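Local coordinates for glutamine amidotransferase domain-containing protein (Thermotoga maritima, PDB 1O1Y) that probably hydrolyses glutamine to supply ammonia for transfer to an unidentified acceptor, as related glutamine amidotransferases do, at residues A[24-27]-A[28-31]; A[52-55]-A[56-59]; A[81-84]-A[85-88]. All coordinates share one frame; numbering follows the deposited sequence.

Contact 1. Residues A[24-27]-A[28-31]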
ATOM      1  N   GLU A  24      -8.921   6.100   3.172  1.00 10.60           N
ATOM      2  CA  GLU A  24      -7.917   5.220   2.628  1.00 10.53           C
ATOM      3  C   GLU A  24      -7.080   4.708   3.792  1.00 12.15           C
ATOM      4  O   GLU A  24      -5.895   4.999   3.949  1.00 12.06           O
ATOM      5  CB  GLU A  24      -7.124   5.880   1.516  1.00 12.22           C
ATOM      6  CG  GLU A  24      -8.092   6.373   0.427  1.00 12.90           C
ATOM      7  CD  GLU A  24      -7.463   7.110  -0.759  1.00 23.83           C
ATOM      8  OE1 GLU A  24      -6.288   6.867  -1.078  1.00 27.00           O
ATOM      9  OE2 GLU A  24      -8.195   7.907  -1.413  1.00 26.55           O
ATOM     10  N   ASP A  25      -7.724   3.850   4.553  1.00 11.60           N
ATOM     11  CA  ASP A  25      -7.214   3.394   5.834  1.00 10.34           C
ATOM     12  C   ASP A  25      -6.651   1.981   5.731  1.00  9.44           C
ATOM     13  O   ASP A  25      -6.300   1.515   4.645  1.00 10.69           O
ATOM     14  CB  ASP A  25      -8.293   3.567   6.871  1.00 11.65           C
ATOM     15  CG  ASP A  25      -9.478   2.599   6.668  1.00 16.08           C
ATOM     16  OD1 ASP A  25      -9.491   1.757   5.736  1.00 12.18           O
ATOM     17  OD2 ASP A  25     -10.436   2.643   7.442  1.00 23.84           O
ATOM     18  N   LEU A  26      -6.535   1.276   6.854  1.00  9.94           N
ATOM     19  CA  LEU A  26      -5.933  -0.050   6.833  1.00 10.20           C
ATOM     20  C   LEU A  26      -6.776  -1.100   6.128  1.00 10.06           C
ATOM     21  O   LEU A  26      -6.296  -2.188   5.837  1.00 11.02           O
ATOM     22  CB  LEU A  26      -5.612  -0.531   8.246  1.00  8.59           C
ATOM     23  CG  LEU A  26      -4.363   0.097   8.874  1.00  8.25           C
ATOM     24  CD1 LEU A  26      -4.428  -0.141  10.399  1.00 13.44           C
ATOM     25  CD2 LEU A  26      -3.087  -0.406   8.290  1.00 11.32           C
ATOM     26  N   GLY A  27      -8.041  -0.788   5.879  1.00 10.55           N
ATOM     27  CA  GLY A  27      -8.919  -1.749   5.227  1.00 11.23           C
ATOM     28  C   GLY A  27      -8.977  -3.043   6.035  1.00 10.14           C
ATOM     29  O   GLY A  27      -9.083  -3.026   7.287  1.00  9.83           O
HETATM   30  N   MSE A  28      -8.853  -4.163   5.338  1.00 11.01           N
HETATM   31  CA  MSE A  28      -8.911  -5.481   5.974  1.00 11.59           C
HETATM   32  C   MSE A  28      -7.694  -5.757   6.838  1.00 11.65           C
HETATM   33  O   MSE A  28      -7.749  -6.663   7.677  1.00 11.51           O
HETATM   34  CB  MSE A  28      -9.011  -6.598   4.923  1.00 11.10           C
HETATM   35  CG  MSE A  28     -10.282  -6.499   4.113  1.00 13.98           C
HETATM   36 SE   MSE A  28     -10.624  -8.171   3.087  0.70 17.33          SE
HETATM   37  CE  MSE A  28      -9.438  -8.018   1.715  1.00 14.19           C
HETATM   38  N   MSE A  29      -6.635  -4.968   6.718  1.00 10.78           N
HETATM   39  CA  MSE A  29      -5.520  -5.087   7.668  1.00 11.79           C
HETATM   40  C   MSE A  29      -5.968  -4.792   9.076  1.00 11.92           C
HETATM   41  O   MSE A  29      -5.477  -5.432  10.014  1.00 11.82           O
HETATM   42  CB  MSE A  29      -4.325  -4.236   7.300  1.00 11.59           C
HETATM   43  CG  MSE A  29      -3.594  -4.688   6.094  1.00 15.19           C
HETATM   44 SE   MSE A  29      -2.037  -3.584   5.716  0.70 18.99          SE
HETATM   45  CE  MSE A  29      -2.940  -2.268   4.616  1.00 20.06           C
ATOM     46  N   GLU A  30      -6.918  -3.862   9.256  1.00 11.58           N
ATOM     47  CA  GLU A  30      -7.452  -3.608  10.604  1.00 12.52           C
ATOM     48  C   GLU A  30      -8.100  -4.865  11.241  1.00 11.05           C
ATOM     49  O   GLU A  30      -7.899  -5.163  12.427  1.00  9.84           O
ATOM     50  CB  GLU A  30      -8.477  -2.464  10.573  1.00 15.98           C
ATOM     51  CG  GLU A  30      -8.538  -1.688  11.837  1.00 24.31           C
ATOM     52  CD  GLU A  30      -9.402  -0.454  11.665  1.00 30.86           C
ATOM     53  OE1 GLU A  30      -8.937   0.568  11.109  1.00 31.30           O
ATOM     54  OE2 GLU A  30     -10.561  -0.551  12.050  1.00 38.39           O
ATOM     55  N   ASP A  31      -8.896  -5.560  10.447  1.00 10.71           N
ATOM     56  CA  ASP A  31      -9.531  -6.788  10.834  1.00 11.37           C
ATOM     57  C   ASP A  31      -8.471  -7.850  11.199  1.00  9.16           C
ATOM     58  O   ASP A  31      -8.610  -8.562  12.203  1.00 10.34           O
ATOM     59  CB  ASP A  31     -10.387  -7.314   9.686  1.00 12.41           C
ATOM     60  CG  ASP A  31     -11.508  -6.331   9.286  1.00 25.58           C
ATOM     61  OD1 ASP A  31     -12.127  -5.736  10.201  1.00 36.67           O
ATOM     62  OD2 ASP A  31     -11.834  -6.154   8.103  1.00 29.34           O
TER
HETATM   63  O   HOH W   1     -10.325   2.563  10.496  1.00 47.34           O
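L26 and M29 are brought together by first torsions that set both CG atoms beside their own backbone N (chi1 -77° in L26), and a bend at chi3 of the selenomethionine M29 (-89°) swings its methyl back toward L26. The two side chains cross at about a right angle. M29 CB lies 4.0 Å from L26 CB; L26 also touches through its CD2 branch, which M29 CE approaches to 4.1 Å. L26 O, close beneath the M29 side chain, also accepts the backbone N of M29 at 2.9 Å. One residue on, G27 O takes E30 N at 3.0 Å. G27 has a positive phi of 57°, and any CB there would run into M28 N. D25 OD1 meets G27 N at 2.9 Å from above the carboxylate plane. The other oxygen, D25 OD2, shares a water with E30 OE1; the two acids are 4.5 Å apart at these oxygens, and the water donating to both probably eases their mutual repulsion. Y42 OH also bonds E30 OE1 as well as L26 N, tying the turn to strand 39-43. The D25 to G27 bond makes an Asx turn, here leading into helix 28-35, the crossover between parallel strands 14-18 and 39-43 of the flavodoxin-like core.

Contact 2. Residues A[52-55]-A[56-59]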
ATOM      1  N   GLU A  52       3.957   9.179  18.172  1.00 10.03           N
ATOM      2  CA  GLU A  52       3.611   9.155  19.586  1.00 11.80           C
ATOM      3  C   GLU A  52       4.563   8.216  20.356  1.00 10.83           C
ATOM      4  O   GLU A  52       4.538   8.188  21.588  1.00 13.07           O
ATOM      5  CB  GLU A  52       2.130   8.758  19.775  1.00 11.50           C
ATOM      6  CG  GLU A  52       1.781   7.325  19.404  1.00 18.79           C
ATOM      7  CD  GLU A  52       0.300   7.013  19.609  1.00 25.20           C
ATOM      8  OE1 GLU A  52      -0.482   7.030  18.612  1.00 18.20           O
ATOM      9  OE2 GLU A  52      -0.070   6.746  20.774  1.00 24.59           O
ATOM     10  N   ARG A  53       5.363   7.451  19.617  1.00 10.45           N
ATOM     11  CA  ARG A  53       6.371   6.516  20.153  1.00 11.54           C
ATOM     12  C   ARG A  53       7.572   6.512  19.240  1.00 10.21           C
ATOM     13  O   ARG A  53       7.392   6.696  18.058  1.00 11.32           O
ATOM     14  CB  ARG A  53       5.836   5.073  20.087  1.00 11.51           C
ATOM     15  CG  ARG A  53       4.643   4.816  20.917  1.00 16.77           C
ATOM     16  CD  ARG A  53       3.921   3.517  20.555  1.00 12.11           C
ATOM     17  NE  ARG A  53       2.631   3.474  21.249  1.00 11.71           N
ATOM     18  CZ  ARG A  53       2.483   3.201  22.540  1.00 12.59           C
ATOM     19  NH1 ARG A  53       3.532   2.928  23.284  1.00 11.77           N
ATOM     20  NH2 ARG A  53       1.277   3.198  23.091  1.00 20.08           N
ATOM     21  N   PRO A  54       8.757   6.149  19.734  1.00 11.90           N
ATOM     22  CA  PRO A  54       9.910   5.945  18.852  1.00 11.20           C
ATOM     23  C   PRO A  54       9.675   4.813  17.862  1.00 12.37           C
ATOM     24  O   PRO A  54       8.976   3.827  18.157  1.00 11.07           O
ATOM     25  CB  PRO A  54      11.036   5.563  19.810  1.00 12.78           C
ATOM     26  CG  PRO A  54      10.572   5.954  21.159  1.00 14.39           C
ATOM     27  CD  PRO A  54       9.107   5.929  21.148  1.00 12.97           C
ATOM     28  N   LEU A  55      10.291   4.933  16.685  1.00 12.02           N
ATOM     29  CA  LEU A  55      10.124   3.949  15.643  1.00 12.78           C
ATOM     30  C   LEU A  55      10.471   2.562  16.076  1.00 12.51           C
ATOM     31  O   LEU A  55       9.894   1.603  15.576  1.00 12.27           O
ATOM     32  CB  LEU A  55      10.997   4.278  14.440  1.00 13.90           C
ATOM     33  CG  LEU A  55      10.485   5.360  13.522  1.00 15.91           C
ATOM     34  CD1 LEU A  55      11.588   5.669  12.497  1.00 14.83           C
ATOM     35  CD2 LEU A  55       9.196   4.925  12.878  1.00 15.34           C
ATOM     36  N   GLU A  56      11.371   2.447  17.041  1.00 13.05           N
ATOM     37  CA  GLU A  56      11.759   1.133  17.510  1.00 14.56           C
ATOM     38  C   GLU A  56      10.648   0.413  18.256  1.00 13.89           C
ATOM     39  O   GLU A  56      10.720  -0.795  18.415  1.00 13.53           O
ATOM     40  CB  GLU A  56      12.992   1.225  18.407  1.00 15.66           C
ATOM     41  CG  GLU A  56      14.276   1.411  17.614  1.00 24.60           C
ATOM     42  CD  GLU A  56      14.618   2.871  17.281  1.00 33.12           C
ATOM     43  OE1 GLU A  56      15.740   3.046  16.754  1.00 35.72           O
ATOM     44  OE2 GLU A  56      13.807   3.832  17.537  1.00 31.01           O
ATOM     45  N   GLU A  57       9.644   1.133  18.762  1.00 12.53           N
ATOM     46  CA  GLU A  57       8.479   0.455  19.364  1.00 10.58           C
ATOM     47  C   GLU A  57       7.578  -0.261  18.338  1.00 11.20           C
ATOM     48  O   GLU A  57       6.727  -1.065  18.719  1.00 12.36           O
ATOM     49  CB  GLU A  57       7.676   1.434  20.247  1.00 10.79           C
ATOM     50  CG  GLU A  57       8.399   1.837  21.536  1.00  9.91           C
ATOM     51  CD  GLU A  57       7.452   2.562  22.494  1.00 15.89           C
ATOM     52  OE1 GLU A  57       6.248   2.207  22.521  1.00 18.88           O
ATOM     53  OE2 GLU A  57       7.893   3.471  23.199  1.00 15.10           O
ATOM     54  N   TYR A  58       7.763  -0.028  17.037  1.00  9.12           N
ATOM     55  CA  TYR A  58       6.927  -0.625  16.022  1.00  8.36           C
ATOM     56  C   TYR A  58       7.626  -1.791  15.318  1.00  9.20           C
ATOM     57  O   TYR A  58       8.802  -1.709  14.958  1.00 12.06           O
ATOM     58  CB  TYR A  58       6.542   0.417  14.963  1.00  7.56           C
ATOM     59  CG  TYR A  58       5.689   1.499  15.543  1.00  9.44           C
ATOM     60  CD1 TYR A  58       4.366   1.267  15.843  1.00  7.25           C
ATOM     61  CD2 TYR A  58       6.221   2.766  15.806  1.00  7.01           C
ATOM     62  CE1 TYR A  58       3.567   2.269  16.410  1.00 10.21           C
ATOM     63  CE2 TYR A  58       5.439   3.777  16.353  1.00 10.29           C
ATOM     64  CZ  TYR A  58       4.112   3.527  16.643  1.00  7.93           C
ATOM     65  OH  TYR A  58       3.359   4.528  17.185  1.00  7.11           O
ATOM     66  N   SER A  59       6.882  -2.871  15.106  1.00  8.98           N
ATOM     67  CA  SER A  59       7.349  -4.069  14.391  1.00  9.53           C
ATOM     68  C   SER A  59       7.138  -4.043  12.888  1.00 10.05           C
ATOM     69  O   SER A  59       7.698  -4.889  12.145  1.00 10.16           O
ATOM     70  CB  SER A  59       6.587  -5.292  14.924  1.00 10.31           C
ATOM     71  OG  SER A  59       6.779  -5.421  16.300  1.00 16.24           O
TER
HETATM   72  O   HOH W   2       2.924   7.289  16.301  1.00 24.08           O
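Y58 swings its ring back under the turn, its OH 3.6 Å from R53 CD and the ring nearly perpendicular to the R53 guanidinium. This inner side is the closely knit part. Two backbone bonds close the 3-10 turn there, E57 N to P54 O at 2.8 Å and Y58 N to L55 O at 3.1 Å. L55, buried like Y58, sends its side chain out of the turn onto helix 78-92, against E88 and I89. The rim of E52, P54, E56 and E57 is exposed by contrast. Within it P54 CD still touches E57 OE2 closely, at 3.4 Å, but E56 turns away to a salt bridge with K92, and a water links E52 N to Y58 OH. Across this rim the extended R53 chain (chi2 165°) carries NH1 out to E57 OE1, a salt bridge of 2.9 Å using the syn lone pair, with an N-H...O angle of 155°. E57 OE1 lies in the plane of the guanidinium, at its edge; the carboxylate is turned 62° from that plane, so the grip is single-point. D41 takes both R53 NE and Y58 OH. R14 and a sulfate, probably from the crystallisation liquor, lie near R53. Two acids, E57 at NH1 and D41 at NE, would probably share the arginine's charge and hold its guanidinium in rotation.

Contact 3. Residues A[81-84]-A[85-88]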
ATOM      1  N   TYR A  81       8.155  15.223   6.380  1.00 11.83           N
ATOM      2  CA  TYR A  81       8.297  14.422   7.604  1.00 12.07           C
ATOM      3  C   TYR A  81       8.224  12.924   7.317  1.00 10.93           C
ATOM      4  O   TYR A  81       8.997  12.126   7.858  1.00 11.05           O
ATOM      5  CB  TYR A  81       7.193  14.829   8.581  1.00 11.78           C
ATOM      6  CG  TYR A  81       7.196  14.088   9.876  1.00 13.95           C
ATOM      7  CD1 TYR A  81       8.273  14.161  10.727  1.00 14.74           C
ATOM      8  CD2 TYR A  81       6.117  13.299  10.255  1.00 15.44           C
ATOM      9  CE1 TYR A  81       8.260  13.478  11.961  1.00 15.56           C
ATOM     10  CE2 TYR A  81       6.114  12.599  11.477  1.00 13.06           C
ATOM     11  CZ  TYR A  81       7.180  12.684  12.307  1.00 16.83           C
ATOM     12  OH  TYR A  81       7.198  12.026  13.531  1.00 14.95           O
ATOM     13  N   GLU A  82       7.281  12.537   6.464  1.00 10.50           N
ATOM     14  CA  GLU A  82       7.139  11.159   6.057  1.00 10.85           C
ATOM     15  C   GLU A  82       8.349  10.642   5.350  1.00 10.37           C
ATOM     16  O   GLU A  82       8.794   9.540   5.636  1.00 10.30           O
ATOM     17  CB  GLU A  82       5.939  10.984   5.147  1.00 10.22           C
ATOM     18  CG  GLU A  82       4.627  11.227   5.871  1.00 14.57           C
ATOM     19  CD  GLU A  82       3.419  10.959   4.989  1.00 15.65           C
ATOM     20  OE1 GLU A  82       3.532  10.184   4.034  1.00 17.11           O
ATOM     21  OE2 GLU A  82       2.345  11.529   5.276  1.00 21.48           O
ATOM     22  N   PHE A  83       8.906  11.422   4.428  1.00 10.22           N
ATOM     23  CA  PHE A  83      10.164  11.004   3.769  1.00 11.03           C
ATOM     24  C   PHE A  83      11.298  10.785   4.793  1.00 11.48           C
ATOM     25  O   PHE A  83      12.086   9.837   4.655  1.00 10.93           O
ATOM     26  CB  PHE A  83      10.569  12.018   2.706  1.00 11.23           C
ATOM     27  CG  PHE A  83       9.798  11.875   1.407  1.00 11.55           C
ATOM     28  CD1 PHE A  83       9.050  12.935   0.920  1.00 14.95           C
ATOM     29  CD2 PHE A  83       9.780  10.661   0.705  1.00 11.47           C
ATOM     30  CE1 PHE A  83       8.324  12.806  -0.245  1.00 11.63           C
ATOM     31  CE2 PHE A  83       9.070  10.539  -0.459  1.00 12.31           C
ATOM     32  CZ  PHE A  83       8.320  11.624  -0.935  1.00 14.61           C
ATOM     33  N   GLN A  84      11.367  11.631   5.810  1.00 11.11           N
ATOM     34  CA  GLN A  84      12.351  11.486   6.864  1.00 12.52           C
ATOM     35  C   GLN A  84      12.122  10.173   7.606  1.00 11.55           C
ATOM     36  O   GLN A  84      13.096   9.438   7.921  1.00 11.83           O
ATOM     37  CB  GLN A  84      12.321  12.653   7.859  1.00 13.41           C
ATOM     38  CG  GLN A  84      12.780  13.952   7.246  1.00 20.87           C
ATOM     39  CD  GLN A  84      12.623  15.162   8.157  1.00 33.84           C
ATOM     40  OE1 GLN A  84      11.743  15.210   9.018  1.00 32.52           O
ATOM     41  NE2 GLN A  84      13.468  16.155   7.941  1.00 38.54           N
ATOM     42  N   LEU A  85      10.870   9.843   7.880  1.00 10.22           N
ATOM     43  CA  LEU A  85      10.573   8.554   8.551  1.00 11.27           C
ATOM     44  C   LEU A  85      10.979   7.367   7.701  1.00  9.06           C
ATOM     45  O   LEU A  85      11.567   6.394   8.212  1.00  9.37           O
ATOM     46  CB  LEU A  85       9.095   8.433   8.911  1.00 10.25           C
ATOM     47  CG  LEU A  85       8.555   9.446   9.908  1.00 12.87           C
ATOM     48  CD1 LEU A  85       7.071   9.207  10.117  1.00 14.59           C
ATOM     49  CD2 LEU A  85       9.293   9.390  11.215  1.00 16.82           C
ATOM     50  N   ILE A  86      10.706   7.425   6.401  1.00  9.11           N
ATOM     51  CA  ILE A  86      11.086   6.318   5.515  1.00  8.50           C
ATOM     52  C   ILE A  86      12.587   6.092   5.558  1.00  9.26           C
ATOM     53  O   ILE A  86      13.019   4.969   5.653  1.00 10.34           O
ATOM     54  CB  ILE A  86      10.594   6.561   4.049  1.00  9.24           C
ATOM     55  CG1 ILE A  86       9.080   6.543   3.935  1.00  7.94           C
ATOM     56  CG2 ILE A  86      11.109   5.449   3.116  1.00 14.22           C
ATOM     57  CD1 ILE A  86       8.528   7.053   2.558  1.00 12.22           C
ATOM     58  N   GLU A  87      13.361   7.161   5.504  1.00  8.50           N
ATOM     59  CA  GLU A  87      14.798   7.075   5.544  1.00  9.85           C
ATOM     60  C   GLU A  87      15.239   6.379   6.837  1.00 10.65           C
ATOM     61  O   GLU A  87      16.084   5.461   6.813  1.00 10.66           O
ATOM     62  CB  GLU A  87      15.421   8.461   5.423  1.00 10.01           C
ATOM     63  CG  GLU A  87      15.209   9.141   4.082  0.65 15.49           C
ATOM     64  CD  GLU A  87      16.249   8.771   3.029  0.65 26.73           C
ATOM     65  OE1 GLU A  87      16.949   7.730   3.185  0.65 21.47           O
ATOM     66  OE2 GLU A  87      16.342   9.528   2.025  0.65 26.12           O
ATOM     67  N   GLU A  88      14.618   6.751   7.952  1.00  9.66           N
ATOM     68  CA  GLU A  88      14.974   6.148   9.238  1.00 11.59           C
ATOM     69  C   GLU A  88      14.546   4.675   9.301  1.00 11.11           C
ATOM     70  O   GLU A  88      15.263   3.830   9.866  1.00 10.57           O
ATOM     71  CB  GLU A  88      14.306   6.861  10.387  1.00 11.53           C
ATOM     72  CG  GLU A  88      14.707   8.288  10.655  1.00 23.74           C
ATOM     73  CD  GLU A  88      13.965   8.810  11.881  1.00 45.87           C
ATOM     74  OE1 GLU A  88      14.125   8.193  12.984  1.00 46.10           O
ATOM     75  OE2 GLU A  88      13.203   9.805  11.733  1.00 48.44           O
TER
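L85 lies over one face of the Y81 ring, a turn back along helix 78-92; its CB meets E82 O and the rest of the chain meets Y81. CB starts 3.5 Å from E82 O. CG is 3.4 Å from Y81 O and also stands above the Y81 ring, offset toward the rim. From this branch point CD1 reaches Y81 CE2 at 3.8 Å, while CD2 ends 4.1 Å from both CZ and OH of the same ring. The tyrosine can lie there because its CG is opposite the backbone N (chi1 179°), which sends the ring down the helix side alongside the leucine. Cut back to an alanine here, the side chain would probably no longer cover this face, opening a gap and leaving the ring held mainly at its hydroxyl end. Beneath the pair, L85 N bonds Y81 O at 3.0 Å, and I86, E87 and E88 follow with the same four-residue step. On another side of the helix, I86 CD1 approaches the F83 ring obliquely, 4.2 Å from CD2. Y81 OH is anchored by the backbone N of L51, and L51 also touches L85. E82, its carboxylate bonded to T45 and H20, and I86 rest on L63 of strand 60-63, and F83 leans on K108 and V109 of helix 102-109, placing the segment in the beta-alpha-beta unit of strand 60-63, helix 78-92 and strand 96-98.

Contacts 2 and 3 adjoin: their centres are 13 Å apart, and L55 CD1 of the 3-10 turn rests 3.6 Å from E88 OE1 on helix 78-92. Contact 1 stands apart, its centre 20 Å from that of contact 2 and 22 Å from that of contact 3, with nearest atoms about 10 and 11 Å away. Strand 39-43 nevertheless links the first two, since neighbouring residues Y42 and D41 serve contacts 1 and 2 respectively. Contact 1 leans on the presumed active-site region: M29 touches I99, next to C100, which is oxidised to cysteinesulfonic acid and is probably the nucleophile, as in related glutaminases.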